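Local coordinates for putative type III secretion protein YscE (Yersinia pestis, PDB 2P58) that acts with YscG as a cytoplasmic chaperone of the type III secretion needle protein YscF, preventing its premature polymerization, at residues Ile54-Ile57 with His58-Gly62. Numbering follows the deposited sequence.
Sequences IAII and HYVAG
With chi1 at -75° in His-58 and -53° in Tyr-59, CG of each lies beside its own backbone N and anti to the carbonyl carbon, which turns both rings back along the helix over Ile-54 and Ala-55, four places earlier. The His-58 imidazole runs beside Ile-54 and points the same way; methyl CG2 of Ile-54 sits over the ring face in a CH-pi contact, 3.9 Å from the centroid and 25° off the normal. Tyr-59 lays one face over Ala-55 O, displaced toward the ring rim, while its CE2 atom reaches Ala-55 CB at 3.7 Å. On the next position round the helix, CG2 of Ile-56 and CG2 of Val-60 meet alongside at 4.1 Å. Beneath the side chains, backbone bonds link each residue to the fourth one on: Tyr-59 N to Ala-55 O is nearly straight (2.9 Å), and Val-60 N to Ile-56 O measures 2.8 Å. Ile-57 O takes two donors, Ala-61 N at 2.8 Å and, more weakly, Gly-62 N at 3.0 Å. Ile-54 packs on Leu-20 and Leu-24 and Ile-57 on Thr-17 of helix 10-30; Ile-56, Ile-57 and Tyr-59 also meet the chain of another protein, the tyrosine by ring contact. This is the i to i+4 pattern of an amphipathic alpha-helix, here the last turns of helix 37-60 in a two-helix antiparallel hairpin.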
loop_
_atom_site.group_PDB
_atom_site.type_symbol
_atom_site.label_atom_id
_atom_site.label_comp_id
_atom_site.label_asym_id
_atom_site.label_seq_id
_atom_site.Cartn_x
_atom_site.Cartn_y
_atom_site.Cartn_z
ATOM N N ILE A 54 -8.374 12.345 -4.233
ATOM C CA ILE A 54 -8.231 13.797 -4.392
ATOM C C ILE A 54 -8.044 14.434 -3.013
ATOM O O ILE A 54 -7.184 15.300 -2.831
ATOM C CB ILE A 54 -9.496 14.376 -5.114
ATOM C CG1 ILE A 54 -9.507 13.902 -6.565
ATOM C CG2 ILE A 54 -9.532 15.887 -5.004
ATOM C CD1 ILE A 54 -10.890 13.975 -7.241
ATOM N N ALA A 55 -8.819 13.963 -2.037
ATOM C CA ALA A 55 -8.739 14.459 -0.669
ATOM C C ALA A 55 -7.341 14.246 -0.094
ATOM O O ALA A 55 -6.733 15.183 0.408
ATOM C CB ALA A 55 -9.769 13.769 0.201
ATOM N N ILE A 56 -6.826 13.015 -0.184
ATOM C CA ILE A 56 -5.485 12.745 0.356
ATOM C C ILE A 56 -4.454 13.654 -0.284
ATOM O O ILE A 56 -3.596 14.230 0.411
ATOM C CB ILE A 56 -5.064 11.278 0.115
ATOM C CG1 ILE A 56 -5.873 10.379 1.028
ATOM C CG2 ILE A 56 -3.536 11.085 0.421
ATOM C CD1 ILE A 56 -5.808 8.910 0.616
ATOM N N ILE A 57 -4.531 13.815 -1.598
ATOM C CA ILE A 57 -3.547 14.680 -2.269
ATOM C C ILE A 57 -3.692 16.111 -1.759
ATOM O O ILE A 57 -2.691 16.788 -1.524
ATOM C CB ILE A 57 -3.714 14.640 -3.801
ATOM C CG1 ILE A 57 -3.270 13.268 -4.338
ATOM C CG2 ILE A 57 -2.880 15.770 -4.453
ATOM C CD1 ILE A 57 -1.791 12.925 -4.055
ATOM N N HIS A 58 -4.922 16.588 -1.578
ATOM C CA HIS A 58 -5.098 17.957 -1.055
ATOM C C HIS A 58 -4.492 18.097 0.339
ATOM O O HIS A 58 -3.753 19.037 0.643
ATOM C CB HIS A 58 -6.587 18.318 -0.952
ATOM C CG HIS A 58 -7.229 18.604 -2.271
ATOM N ND1 HIS A 58 -8.552 18.987 -2.386
ATOM C CD2 HIS A 58 -6.724 18.598 -3.529
ATOM C CE1 HIS A 58 -8.829 19.210 -3.663
ATOM N NE2 HIS A 58 -7.738 18.979 -4.373
ATOM N N TYR A 59 -4.835 17.163 1.205
ATOM C CA TYR A 59 -4.346 17.205 2.578
ATOM C C TYR A 59 -2.849 17.054 2.722
ATOM O O TYR A 59 -2.236 17.675 3.607
ATOM C CB TYR A 59 -4.981 16.095 3.432
ATOM C CG TYR A 59 -6.494 15.999 3.459
ATOM C CD1 TYR A 59 -7.306 17.123 3.290
ATOM C CD2 TYR A 59 -7.111 14.756 3.616
ATOM C CE1 TYR A 59 -8.695 17.004 3.269
ATOM C CE2 TYR A 59 -8.483 14.622 3.596
ATOM C CZ TYR A 59 -9.276 15.747 3.422
ATOM O OH TYR A 59 -10.643 15.572 3.407
ATOM N N VAL A 60 -2.248 16.241 1.866
ATOM C CA VAL A 60 -0.836 15.997 2.029
ATOM C C VAL A 60 0.077 16.837 1.204
ATOM O O VAL A 60 1.095 17.308 1.702
ATOM C CB VAL A 60 -0.499 14.499 1.778
ATOM C CG1 VAL A 60 0.990 14.262 1.915
ATOM C CG2 VAL A 60 -1.262 13.628 2.763
ATOM N N ALA A 61 -0.269 17.049 -0.053
ATOM C CA ALA A 61 0.598 17.817 -0.920
ATOM C C ALA A 61 0.023 19.195 -1.120
ATOM O O ALA A 61 0.726 20.116 -1.522
ATOM C CB ALA A 61 0.750 17.111 -2.254
ATOM N N GLY A 62 -1.255 19.328 -0.794
ATOM C CA GLY A 62 -1.943 20.580 -0.981
ATOM C C GLY A 62 -2.084 20.753 -2.476
ATOM O O GLY A 62 -2.712 19.884 -3.148
#